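Local coordinates for nitrate transport protein (Xanthomonas axonopodis pv. citri, PDB 3KSX) that probably binds alkanesulfonates in the periplasm, as the solute-binding component of an ABC-type uptake system, at residues 25-30 and 56-61; 33-38 and 60-65; 165-170 and 183-188; 237-242 and 269-274. All blocks are in the same frame, centred on the assembly; numbering follows the deposited sequence.

Contact 1: residues 25-30 and 56-61; sequences AAEPAQ and PRTKIT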
loop_
_atom_site.group_PDB
_atom_site.type_symbol
_atom_site.label_atom_id
_atom_site.label_comp_id
_atom_site.label_asym_id
_atom_site.label_seq_id
_atom_site.Cartn_x
_atom_site.Cartn_y
_atom_site.Cartn_z
ATOM N N ALA A 25 -18.430 -26.003 10.378
ATOM C CA ALA A 25 -17.409 -26.938 9.819
ATOM C C ALA A 25 -15.937 -26.652 10.255
ATOM O O ALA A 25 -15.671 -26.133 11.365
ATOM C CB ALA A 25 -17.560 -27.051 8.253
ATOM N N ALA A 26 -15.007 -27.032 9.371
ATOM C CA ALA A 26 -13.555 -26.844 9.526
ATOM C C ALA A 26 -13.082 -25.359 9.429
ATOM O O ALA A 26 -13.897 -24.426 9.276
ATOM C CB ALA A 26 -12.826 -27.733 8.485
ATOM N N GLU A 27 -11.767 -25.170 9.596
ATOM C CA GLU A 27 -11.031 -23.954 9.234
ATOM C C GLU A 27 -9.910 -24.474 8.335
ATOM O O GLU A 27 -9.635 -25.671 8.321
ATOM C CB GLU A 27 -10.430 -23.275 10.467
ATOM C CG GLU A 27 -11.345 -23.270 11.670
ATOM C CD GLU A 27 -10.770 -22.480 12.826
ATOM O OE1 GLU A 27 -9.751 -22.919 13.403
ATOM O OE2 GLU A 27 -11.351 -21.428 13.156
ATOM N N PRO A 28 -9.268 -23.606 7.556
ATOM C CA PRO A 28 -8.329 -24.184 6.599
ATOM C C PRO A 28 -7.086 -24.788 7.225
ATOM O O PRO A 28 -6.745 -24.466 8.368
ATOM C CB PRO A 28 -7.948 -22.994 5.730
ATOM C CG PRO A 28 -8.237 -21.848 6.603
ATOM C CD PRO A 28 -9.427 -22.167 7.352
ATOM N N ALA A 29 -6.416 -25.655 6.461
ATOM C CA ALA A 29 -5.159 -26.262 6.893
ATOM C C ALA A 29 -4.067 -25.183 6.988
ATOM O O ALA A 29 -3.198 -25.235 7.877
ATOM C CB ALA A 29 -4.721 -27.307 5.909
ATOM N N GLN A 30 -4.127 -24.195 6.089
ATOM C CA GLN A 30 -3.028 -23.257 5.972
ATOM C C GLN A 30 -3.558 -21.874 5.499
ATOM O O GLN A 30 -4.557 -21.794 4.757
ATOM C CB GLN A 30 -1.984 -23.786 4.971
ATOM C CG GLN A 30 -0.693 -22.955 5.071
ATOM C CD GLN A 30 0.439 -23.377 4.120
ATOM O OE1 GLN A 30 0.205 -23.968 3.061
ATOM N NE2 GLN A 30 1.671 -23.023 4.491
ATOM N N PRO A 56 -5.487 -21.852 16.100
ATOM C CA PRO A 56 -4.502 -22.830 16.496
ATOM C C PRO A 56 -4.406 -24.043 15.548
ATOM O O PRO A 56 -3.363 -24.682 15.474
ATOM C CB PRO A 56 -4.995 -23.257 17.880
ATOM C CG PRO A 56 -6.464 -22.940 17.907
ATOM C CD PRO A 56 -6.543 -21.683 17.120
ATOM N N ARG A 57 -5.491 -24.340 14.839
ATOM C CA ARG A 57 -5.531 -25.441 13.883
ATOM C C ARG A 57 -5.130 -25.060 12.425
ATOM O O ARG A 57 -5.244 -25.864 11.500
ATOM C CB ARG A 57 -6.924 -26.035 13.928
ATOM C CG ARG A 57 -7.278 -26.701 15.281
ATOM C CD ARG A 57 -8.794 -26.841 15.405
ATOM N NE ARG A 57 -9.515 -25.547 15.258
ATOM C CZ ARG A 57 -9.721 -24.645 16.245
ATOM N NH1 ARG A 57 -9.265 -24.853 17.481
ATOM N NH2 ARG A 57 -10.375 -23.502 16.009
ATOM N N THR A 58 -4.659 -23.827 12.239
ATOM C CA THR A 58 -4.279 -23.319 10.930
ATOM C C THR A 58 -2.798 -22.921 10.944
ATOM O O THR A 58 -2.328 -22.201 11.833
ATOM C CB THR A 58 -5.196 -22.140 10.541
ATOM O OG1 THR A 58 -6.550 -22.593 10.504
ATOM C CG2 THR A 58 -4.860 -21.637 9.138
ATOM N N LYS A 59 -2.033 -23.423 9.990
ATOM C CA LYS A 59 -0.624 -23.060 9.880
ATOM C C LYS A 59 -0.641 -21.676 9.223
ATOM O O LYS A 59 -1.148 -21.550 8.094
ATOM C CB LYS A 59 0.093 -24.053 8.936
ATOM C CG LYS A 59 1.594 -23.825 8.753
ATOM C CD LYS A 59 2.145 -24.618 7.508
ATOM C CE LYS A 59 3.660 -24.699 7.408
ATOM N NZ LYS A 59 4.363 -23.657 6.502
ATOM N N ILE A 60 -0.106 -20.678 9.912
ATOM C CA ILE A 60 -0.057 -19.321 9.365
ATOM C C ILE A 60 1.331 -19.089 8.902
ATOM O O ILE A 60 2.282 -19.238 9.677
ATOM C CB ILE A 60 -0.327 -18.270 10.463
ATOM C CG1 ILE A 60 -1.616 -18.578 11.262
ATOM C CG2 ILE A 60 -0.405 -16.855 9.886
ATOM C CD1 ILE A 60 -2.890 -18.436 10.579
ATOM N N THR A 61 1.463 -18.698 7.637
ATOM C CA THR A 61 2.730 -18.397 7.050
ATOM C C THR A 61 2.697 -16.963 6.416
ATOM O O THR A 61 2.018 -16.727 5.370
ATOM C CB THR A 61 3.001 -19.367 5.912
ATOM O OG1 THR A 61 2.932 -20.720 6.394
ATOM C CG2 THR A 61 4.378 -19.115 5.316
#
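Glu27 OE1 takes two N-H groups of Arg57. The bond from Arg57 NH2 to Glu27 OE1 is 2.7 Å long and forms a salt bridge. A weak second bond comes from Arg57 NE to the same oxygen at 3.2 Å. NH2 meets OE1 from above the carboxylate plane, and the carboxylate and guanidinium planes are 29° apart. The Arg57 chain bends at chi3 (-56°), which turns its NE and NH2 back to the acid. Next along the chain, Thr58 OG1 donates to Pro28 O at 2.8 Å and lies in that carbonyl plane. Thr58 CG2 rests near the ring of Pro28, and Phe227 of helix 225-244 touches both residues. The backbone bond from Lys59 N to Ala29 O is 3.0 Å. From here Gln30 pairs with Lys59 in parallel register. The aliphatic parts of Gln30 and Lys59 run alongside each other in the same direction. The extended Gln30 chain carries NE2 two residues further, where it donates to Thr61 OG1 at 3.2 Å. This is the start of two neighbouring parallel strands, 30-36 and 59-65, with side-chain bonds leading into the first strand pair at the edge of a mixed beta-sheet.

Contact 2: residues 33-38 and 60-65; sequences IGYQKA and ITWVEF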
loop_
_atom_site.group_PDB
_atom_site.type_symbol
_atom_site.label_atom_id
_atom_site.label_comp_id
_atom_site.label_asym_id
_atom_site.label_seq_id
_atom_site.Cartn_x
_atom_site.Cartn_y
_atom_site.Cartn_z
ATOM N N ILE A 33 -0.252 -15.769 3.934
ATOM C CA ILE A 33 -0.725 -14.372 3.849
ATOM C C ILE A 33 0.421 -13.420 3.481
ATOM O O ILE A 33 1.515 -13.481 4.047
ATOM C CB ILE A 33 -1.504 -13.990 5.113
ATOM C CG1 ILE A 33 -1.787 -12.521 5.211
ATOM C CG2 ILE A 33 -0.750 -14.460 6.388
ATOM C CD1 ILE A 33 -2.699 -12.138 6.394
ATOM N N GLY A 34 0.228 -12.601 2.458
ATOM C CA GLY A 34 1.250 -11.672 2.102
ATOM C C GLY A 34 1.137 -10.330 2.811
ATOM O O GLY A 34 0.046 -9.843 3.110
ATOM N N TYR A 35 2.302 -9.730 3.048
ATOM C CA TYR A 35 2.347 -8.448 3.695
ATOM C C TYR A 35 3.561 -7.656 3.212
ATOM O O TYR A 35 4.391 -8.209 2.512
ATOM C CB TYR A 35 2.350 -8.640 5.226
ATOM C CG TYR A 35 3.708 -8.994 5.771
ATOM C CD1 TYR A 35 4.276 -10.260 5.566
ATOM C CD2 TYR A 35 4.472 -8.038 6.455
ATOM C CE1 TYR A 35 5.559 -10.582 6.110
ATOM C CE2 TYR A 35 5.738 -8.349 6.977
ATOM C CZ TYR A 35 6.266 -9.591 6.788
ATOM O OH TYR A 35 7.528 -9.821 7.278
ATOM N N GLN A 36 3.557 -6.349 3.508
ATOM C CA GLN A 36 4.578 -5.393 3.178
ATOM C C GLN A 36 5.091 -4.904 4.520
ATOM O O GLN A 36 4.297 -4.550 5.370
ATOM C CB GLN A 36 3.972 -4.183 2.415
ATOM C CG GLN A 36 3.419 -4.607 1.068
ATOM C CD GLN A 36 2.888 -3.450 0.264
ATOM O OE1 GLN A 36 3.550 -2.440 0.090
ATOM N NE2 GLN A 36 1.691 -3.599 -0.208
ATOM N N LYS A 37 6.410 -4.911 4.698
ATOM C CA LYS A 37 7.046 -4.377 5.933
ATOM C C LYS A 37 6.635 -2.947 6.280
ATOM O O LYS A 37 6.542 -2.581 7.477
ATOM C CB LYS A 37 8.579 -4.510 5.873
ATOM C CG LYS A 37 9.144 -5.943 6.184
ATOM C CD LYS A 37 10.654 -5.899 6.586
ATOM C CE LYS A 37 11.076 -7.067 7.531
ATOM N NZ LYS A 37 12.178 -6.592 8.487
ATOM N N ALA A 38 6.343 -2.143 5.275
ATOM C CA ALA A 38 5.823 -0.802 5.525
ATOM C C ALA A 38 4.588 -0.707 6.423
ATOM O O ALA A 38 4.373 0.325 7.114
ATOM C CB ALA A 38 5.556 -0.043 4.151
ATOM N N ILE A 60 -0.106 -20.678 9.912
ATOM C CA ILE A 60 -0.057 -19.321 9.365
ATOM C C ILE A 60 1.331 -19.089 8.902
ATOM O O ILE A 60 2.282 -19.238 9.677
ATOM C CB ILE A 60 -0.327 -18.270 10.463
ATOM C CG1 ILE A 60 -1.616 -18.578 11.262
ATOM C CG2 ILE A 60 -0.405 -16.855 9.886
ATOM C CD1 ILE A 60 -2.890 -18.436 10.579
ATOM N N THR A 61 1.463 -18.698 7.637
ATOM C CA THR A 61 2.730 -18.397 7.050
ATOM C C THR A 61 2.697 -16.963 6.416
ATOM O O THR A 61 2.018 -16.727 5.370
ATOM C CB THR A 61 3.001 -19.367 5.912
ATOM O OG1 THR A 61 2.932 -20.720 6.394
ATOM C CG2 THR A 61 4.378 -19.115 5.316
ATOM N N TRP A 62 3.469 -16.055 7.022
ATOM C CA TRP A 62 3.565 -14.671 6.519
ATOM C C TRP A 62 4.641 -14.620 5.479
ATOM O O TRP A 62 5.730 -15.150 5.681
ATOM C CB TRP A 62 3.959 -13.739 7.658
ATOM C CG TRP A 62 2.915 -13.511 8.660
ATOM C CD1 TRP A 62 2.700 -14.268 9.792
ATOM C CD2 TRP A 62 1.853 -12.537 8.632
ATOM N NE1 TRP A 62 1.621 -13.776 10.488
ATOM C CE2 TRP A 62 1.082 -12.725 9.801
ATOM C CE3 TRP A 62 1.529 -11.470 7.786
ATOM C CZ2 TRP A 62 -0.023 -11.921 10.116
ATOM C CZ3 TRP A 62 0.445 -10.681 8.082
ATOM C CH2 TRP A 62 -0.339 -10.915 9.258
ATOM N N VAL A 63 4.390 -13.930 4.383
ATOM C CA VAL A 63 5.335 -13.876 3.283
ATOM C C VAL A 63 5.480 -12.391 2.924
ATOM O O VAL A 63 4.525 -11.751 2.514
ATOM C CB VAL A 63 4.827 -14.695 2.035
ATOM C CG1 VAL A 63 5.755 -14.495 0.832
ATOM C CG2 VAL A 63 4.568 -16.199 2.351
ATOM N N GLU A 64 6.696 -11.837 3.051
ATOM C CA GLU A 64 6.934 -10.453 2.743
ATOM C C GLU A 64 7.149 -10.123 1.251
ATOM O O GLU A 64 7.808 -10.911 0.556
ATOM C CB GLU A 64 8.216 -10.070 3.525
ATOM C CG GLU A 64 8.633 -8.662 3.263
ATOM C CD GLU A 64 10.110 -8.437 3.482
ATOM O OE1 GLU A 64 10.543 -8.575 4.665
ATOM O OE2 GLU A 64 10.810 -8.123 2.449
ATOM N N PHE A 65 6.587 -8.994 0.779
ATOM C CA PHE A 65 6.765 -8.433 -0.579
ATOM C C PHE A 65 7.268 -7.006 -0.499
ATOM O O PHE A 65 6.936 -6.285 0.496
ATOM C CB PHE A 65 5.406 -8.493 -1.308
ATOM C CG PHE A 65 4.933 -9.868 -1.515
ATOM C CD1 PHE A 65 5.386 -10.574 -2.608
ATOM C CD2 PHE A 65 4.230 -10.545 -0.514
ATOM C CE1 PHE A 65 5.013 -11.967 -2.760
ATOM C CE2 PHE A 65 3.812 -11.858 -0.642
ATOM C CZ PHE A 65 4.219 -12.605 -1.762
HETATM O O HOH W 1 8.100 -5.270 2.608
#
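Four backbone hydrogen bonds join Ile33 and Tyr35 to residues 60-65, in the regular alternation of a parallel pair. Ile33 N donates to Thr61 O at 2.9 Å. Val63 N donates to Ile33 O at 2.9 Å. Tyr35 N then donates to Val63 O at 3.1 Å. Phe65 N donates to Tyr35 O at 2.9 Å, nearly in line with that carbonyl. Beyond them a water bridges Lys37 N and Phe65 O, donating to the second and accepting from the first.

Aromatic and CH-pi contacts lie on the face that carries Ile33, Tyr35 and Trp62. The edge of the Trp62 six-membered ring points at the face of Tyr35, with planes at 90° and centroids 5.6 Å apart, an offset edge-to-face pair. Ile33 CG2 sits over one face of the same Trp62 ring, 4.0 Å from its centroid, a CH-pi contact. Tyr35 CG lies between the backbone N and the carbonyl carbon (chi1 80°), which sends the ring across the neighbouring strand, with CE1 against Glu64 CB. Helix 40-48 packs on Tyr35 and Trp62.

On the other face, Gly34 CA lies at the edge of the Phe65 ring, 3.8 Å from CE2. Gln36 NE2 hydrogen-bonds a bound MOPS molecule and Gly84 O. Parallel strands with a helical crossover, ending at the ligand, are typical of the alpha/beta lobes of periplasmic binding proteins.

Contact 3: residues 165-170 and 183-188; sequences LSPANA and AIWDPW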
loop_
_atom_site.group_PDB
_atom_site.type_symbol
_atom_site.label_atom_id
_atom_site.label_comp_id
_atom_site.label_asym_id
_atom_site.label_seq_id
_atom_site.Cartn_x
_atom_site.Cartn_y
_atom_site.Cartn_z
ATOM N N LEU A 165 10.641 1.560 -10.431
ATOM C CA LEU A 165 11.553 0.910 -9.532
ATOM C C LEU A 165 10.872 0.521 -8.240
ATOM O O LEU A 165 10.086 1.296 -7.733
ATOM C CB LEU A 165 12.687 1.867 -9.210
ATOM C CG LEU A 165 13.607 2.204 -10.400
ATOM C CD1 LEU A 165 14.514 3.338 -9.991
ATOM C CD2 LEU A 165 14.442 0.961 -10.856
ATOM N N SER A 166 11.179 -0.682 -7.755
ATOM C CA SER A 166 10.797 -1.064 -6.393
ATOM C C SER A 166 11.328 -0.142 -5.326
ATOM O O SER A 166 12.288 0.557 -5.513
ATOM C CB SER A 166 11.255 -2.523 -6.103
ATOM O OG SER A 166 12.652 -2.545 -5.964
ATOM N N PRO A 167 10.714 -0.169 -4.118
ATOM C CA PRO A 167 11.190 0.811 -3.200
ATOM C C PRO A 167 12.715 0.766 -2.889
ATOM O O PRO A 167 13.352 1.804 -2.747
ATOM C CB PRO A 167 10.355 0.539 -1.943
ATOM C CG PRO A 167 9.025 -0.015 -2.468
ATOM C CD PRO A 167 9.430 -0.779 -3.749
ATOM N N ALA A 168 13.296 -0.417 -2.773
ATOM C CA ALA A 168 14.738 -0.513 -2.447
ATOM C C ALA A 168 15.571 -0.054 -3.618
ATOM O O ALA A 168 16.620 0.588 -3.421
ATOM C CB ALA A 168 15.133 -2.004 -2.047
ATOM N N ASN A 169 15.129 -0.400 -4.822
ATOM C CA ASN A 169 15.907 0.035 -5.981
ATOM C C ASN A 169 15.807 1.500 -6.280
ATOM O O ASN A 169 16.793 2.124 -6.735
ATOM C CB ASN A 169 15.576 -0.747 -7.219
ATOM C CG ASN A 169 15.954 -2.184 -7.078
ATOM O OD1 ASN A 169 16.831 -2.532 -6.262
ATOM N ND2 ASN A 169 15.252 -3.035 -7.795
ATOM N N ALA A 170 14.618 2.046 -6.042
ATOM C CA ALA A 170 14.425 3.474 -6.106
ATOM C C ALA A 170 15.242 4.209 -5.039
ATOM O O ALA A 170 15.790 5.254 -5.310
ATOM C CB ALA A 170 12.900 3.855 -6.035
ATOM N N ALA A 183 8.201 9.080 -5.945
ATOM C CA ALA A 183 6.870 9.008 -5.271
ATOM C C ALA A 183 6.932 7.680 -4.466
ATOM O O ALA A 183 7.167 6.609 -5.035
ATOM C CB ALA A 183 5.765 9.021 -6.196
ATOM N N ILE A 184 6.686 7.814 -3.171
ATOM C CA ILE A 184 6.930 6.697 -2.172
ATOM C C ILE A 184 6.130 6.912 -0.906
ATOM O O ILE A 184 5.558 7.963 -0.718
ATOM C CB ILE A 184 8.467 6.539 -1.862
ATOM C CG1 ILE A 184 8.817 5.215 -1.147
ATOM C CG2 ILE A 184 9.013 7.763 -1.021
ATOM C CD1 ILE A 184 8.421 3.934 -1.912
ATOM N N TRP A 185 6.073 5.924 -0.057
ATOM C CA TRP A 185 5.271 6.041 1.154
ATOM C C TRP A 185 6.220 5.894 2.357
ATOM O O TRP A 185 7.422 5.718 2.188
ATOM C CB TRP A 185 4.204 4.936 1.091
ATOM C CG TRP A 185 4.692 3.614 0.582
ATOM C CD1 TRP A 185 5.228 2.606 1.295
ATOM C CD2 TRP A 185 4.688 3.174 -0.799
ATOM N NE1 TRP A 185 5.560 1.568 0.463
ATOM C CE2 TRP A 185 5.275 1.900 -0.831
ATOM C CE3 TRP A 185 4.271 3.754 -1.993
ATOM C CZ2 TRP A 185 5.357 1.139 -1.994
ATOM C CZ3 TRP A 185 4.442 3.023 -3.172
ATOM C CH2 TRP A 185 5.001 1.738 -3.161
ATOM N N ASP A 186 5.672 6.000 3.570
ATOM C CA ASP A 186 6.353 5.622 4.806
ATOM C C ASP A 186 6.695 4.119 4.843
ATOM O O ASP A 186 5.905 3.268 4.381
ATOM C CB ASP A 186 5.521 5.965 6.040
ATOM C CG ASP A 186 5.902 7.271 6.658
ATOM O OD1 ASP A 186 7.066 7.704 6.533
ATOM O OD2 ASP A 186 5.010 7.895 7.248
ATOM N N PRO A 187 7.853 3.785 5.416
ATOM C CA PRO A 187 8.716 4.686 6.235
ATOM C C PRO A 187 9.836 5.426 5.501
ATOM O O PRO A 187 10.576 6.153 6.151
ATOM C CB PRO A 187 9.348 3.697 7.231
ATOM C CG PRO A 187 9.638 2.454 6.265
ATOM C CD PRO A 187 8.343 2.380 5.419
ATOM N N TRP A 188 9.977 5.215 4.190
ATOM C CA TRP A 188 10.997 5.916 3.381
ATOM C C TRP A 188 10.809 7.435 3.481
ATOM O O TRP A 188 11.767 8.145 3.711
ATOM C CB TRP A 188 10.982 5.456 1.923
ATOM C CG TRP A 188 10.889 3.941 1.774
ATOM C CD1 TRP A 188 9.727 3.154 1.719
ATOM C CD2 TRP A 188 11.977 3.046 1.642
ATOM N NE1 TRP A 188 10.061 1.832 1.589
ATOM C CE2 TRP A 188 11.431 1.729 1.532
ATOM C CE3 TRP A 188 13.351 3.214 1.629
ATOM C CZ2 TRP A 188 12.234 0.591 1.373
ATOM C CZ3 TRP A 188 14.175 2.060 1.493
ATOM C CH2 TRP A 188 13.608 0.769 1.364
#
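The first turn of helix 167-175 lies beside the end of strand 181-185 and the turn after it, with Pro167 and Ile184 nearest at 7.3 Å between CA atoms. No hydrogen bond crosses the gap. Pro167 carries the contact and meets three side chains.

Its CB stands over one face of the Trp188 indole, offset toward the rim, 3.8 Å from Trp188 CZ2. CG, further out on the proline ring, is 3.9 Å from Trp185 CZ2. CB also touches Ile184 CD1, at 3.9 Å. CD1 of Ile184 in turn lies over the centre of one face of the Trp185 ring. Proline, isoleucine and the two indoles thus form one apolar cluster. Trp185 CG sits between its backbone N and carbonyl carbon (chi1 41°), and this places CZ2 within touch of Pro167. Trp188 has its CG on the side of the backbone N (chi1 -45°), and its CH2 also comes near Ala168 CA, at 4.2 Å.

Two local features frame the cluster. Ser166 is the N-cap of the helix, and its OG accepts a weak bond from Asn169 N. A cis peptide bond precedes Pro187, in the turn that leads from Trp185 to Trp188. Trp185 also packs on Ser141 and Ala142 of helix 141-152, and its side chain lies about 3 Å from the bound MOPS at their nearest atoms. The contact is mainly apolar, with no hydrogen bond between the segments. Packing by Pro167 and Ile184 probably contributes to holding Trp185 near the ligand, together with helix 141-152.

Contact 4: residues 237-242 and 269-274; sequences QADGLL and AHRPPA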
loop_
_atom_site.group_PDB
_atom_site.type_symbol
_atom_site.label_atom_id
_atom_site.label_comp_id
_atom_site.label_asym_id
_atom_site.label_seq_id
_atom_site.Cartn_x
_atom_site.Cartn_y
_atom_site.Cartn_z
ATOM N N GLN A 237 -8.013 -5.423 14.695
ATOM C CA GLN A 237 -7.511 -5.180 16.032
ATOM C C GLN A 237 -6.021 -4.792 16.061
ATOM O O GLN A 237 -5.633 -3.832 16.776
ATOM C CB GLN A 237 -7.759 -6.398 16.927
ATOM C CG GLN A 237 -9.247 -6.671 17.230
ATOM C CD GLN A 237 -10.005 -5.422 17.688
ATOM O OE1 GLN A 237 -9.637 -4.786 18.701
ATOM N NE2 GLN A 237 -11.070 -5.057 16.943
ATOM N N ALA A 238 -5.190 -5.488 15.289
ATOM C CA ALA A 238 -3.724 -5.176 15.207
ATOM C C ALA A 238 -3.452 -3.665 14.964
ATOM O O ALA A 238 -2.495 -3.048 15.565
ATOM C CB ALA A 238 -3.048 -5.994 14.054
ATOM N N ASP A 239 -4.282 -3.066 14.082
ATOM C CA ASP A 239 -4.095 -1.667 13.723
ATOM C C ASP A 239 -4.192 -0.796 14.970
ATOM O O ASP A 239 -3.528 0.244 15.067
ATOM C CB ASP A 239 -5.110 -1.176 12.703
ATOM C CG ASP A 239 -4.783 0.248 12.238
ATOM O OD1 ASP A 239 -3.801 0.425 11.479
ATOM O OD2 ASP A 239 -5.465 1.199 12.685
ATOM N N GLY A 240 -5.042 -1.238 15.899
ATOM C CA GLY A 240 -5.304 -0.518 17.141
ATOM C C GLY A 240 -4.056 -0.445 17.980
ATOM O O GLY A 240 -3.863 0.509 18.688
ATOM N N LEU A 241 -3.193 -1.451 17.878
ATOM C CA LEU A 241 -1.876 -1.429 18.555
ATOM C C LEU A 241 -1.042 -0.140 18.457
ATOM O O LEU A 241 -0.348 0.261 19.403
ATOM C CB LEU A 241 -1.024 -2.593 18.039
ATOM C CG LEU A 241 -1.512 -3.956 18.547
ATOM C CD1 LEU A 241 -0.509 -5.061 18.294
ATOM C CD2 LEU A 241 -1.860 -3.837 20.049
ATOM N N LEU A 242 -1.063 0.475 17.290
ATOM C CA LEU A 242 -0.332 1.722 17.062
ATOM C C LEU A 242 -0.804 2.894 17.920
ATOM O O LEU A 242 -0.034 3.836 18.156
ATOM C CB LEU A 242 -0.434 2.117 15.581
ATOM C CG LEU A 242 0.065 1.132 14.524
ATOM C CD1 LEU A 242 -0.398 1.599 13.126
ATOM C CD2 LEU A 242 1.552 0.947 14.631
ATOM N N ALA A 269 2.903 9.433 13.669
ATOM C CA ALA A 269 2.345 10.782 13.571
ATOM C C ALA A 269 1.611 11.022 12.260
ATOM O O ALA A 269 0.706 11.841 12.224
ATOM C CB ALA A 269 3.407 11.809 13.750
ATOM N N HIS A 270 2.010 10.321 11.188
ATOM C CA HIS A 270 1.380 10.471 9.857
ATOM C C HIS A 270 0.133 9.659 9.593
ATOM O O HIS A 270 -0.449 9.781 8.505
ATOM C CB HIS A 270 2.350 10.094 8.735
ATOM C CG HIS A 270 3.592 10.912 8.714
ATOM N ND1 HIS A 270 4.811 10.409 8.318
ATOM C CD2 HIS A 270 3.811 12.192 9.096
ATOM C CE1 HIS A 270 5.721 11.358 8.410
ATOM N NE2 HIS A 270 5.144 12.450 8.885
ATOM N N ARG A 271 -0.226 8.773 10.515
ATOM C CA ARG A 271 -1.332 7.876 10.267
ATOM C C ARG A 271 -2.466 8.120 11.222
ATOM O O ARG A 271 -2.262 7.911 12.421
ATOM C CB ARG A 271 -0.907 6.435 10.521
ATOM C CG ARG A 271 0.077 5.876 9.555
ATOM C CD ARG A 271 0.420 4.497 10.031
ATOM N NE ARG A 271 -0.775 3.675 10.132
ATOM C CZ ARG A 271 -1.271 3.001 9.103
ATOM N NH1 ARG A 271 -0.666 3.055 7.896
ATOM N NH2 ARG A 271 -2.368 2.279 9.272
ATOM N N PRO A 272 -3.673 8.464 10.714
ATOM C CA PRO A 272 -4.868 8.398 11.620
ATOM C C PRO A 272 -5.146 6.918 11.855
ATOM O O PRO A 272 -4.580 6.120 11.121
ATOM C CB PRO A 272 -5.999 9.025 10.773
ATOM C CG PRO A 272 -5.561 8.849 9.295
ATOM C CD PRO A 272 -4.033 8.709 9.294
ATOM N N PRO A 273 -6.006 6.531 12.836
ATOM C CA PRO A 273 -6.449 5.093 12.789
ATOM C C PRO A 273 -6.893 4.612 11.390
ATOM O O PRO A 273 -7.458 5.426 10.601
ATOM C CB PRO A 273 -7.613 5.052 13.776
ATOM C CG PRO A 273 -7.185 6.091 14.836
ATOM C CD PRO A 273 -6.458 7.214 14.061
ATOM N N ALA A 274 -6.606 3.341 11.068
ATOM C CA ALA A 274 -6.906 2.752 9.732
ATOM C C ALA A 274 -7.102 1.225 9.753
ATOM O O ALA A 274 -6.323 0.479 9.122
ATOM C CB ALA A 274 -5.836 3.140 8.662
#
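Asp239 lays its carboxylate against the backbone of Ala274. Its OD2 accepts from Ala274 N at 2.9 Å, with an angle of 162° at the hydrogen. The N-H comes from above the carboxylate plane, 39° out of it. The other oxygen turns to a charged partner. Arg271 NH2 donates to Asp239 OD1 at 3.2 Å, a weak bond within a salt bridge. OD1 lies at the edge of the guanidinium, near its plane, while the two flat groups are 63° apart.

The torsions bring these groups together. With CG opposite its backbone N, Asp239 directs its carboxylate to the loop. In Arg271 a bend at chi3 brings NH2 up to OD1. Leu242, one turn further along the helix, adds an apolar touch: its CD1 is 3.7 Å from Arg271 NE.

Helix 225-244 is thereby joined to the loop between helices 261-269 and 281-296. Thr109 also touches Arg271, and Pro107 touches Ala274. The Arg271 side chain lies about 4 Å from the bound MOPS at their nearest atoms. A single buried carboxylate therefore serves two donors, one neutral and one positive. The straighter bond to Ala274 N would fix the acid, and the acid would in turn steady Arg271 near the ligand. The paired charges probably favour an ionised Asp239 and partly offset the positive charge of Arg271.

In the fold
From the N terminus, contact 1 closes the first loop, bringing the entry to strand 30-36 beside the start of strand 59-65. Contact 2 crosses contact 1: it opens later and closes later, one parallel pairing carried on along the same two strands. They share Ile60 and Thr61. Contacts 3 and 4 follow in series. Contact 3 joins helix 167-175 to the end of strand 181-185. Contact 4 joins helix 225-244 to the loop after helix 261-269. Contact 2 meets contact 3 where Ala38 packs on Trp185, Asp186 and Pro187. Contacts 3 and 4 meet through Asp186 OD2 and His270 ND1, a probable hydrogen bond of 2.7 Å. Contacts 2, 3 and 4 each have a side chain near the bound MOPS.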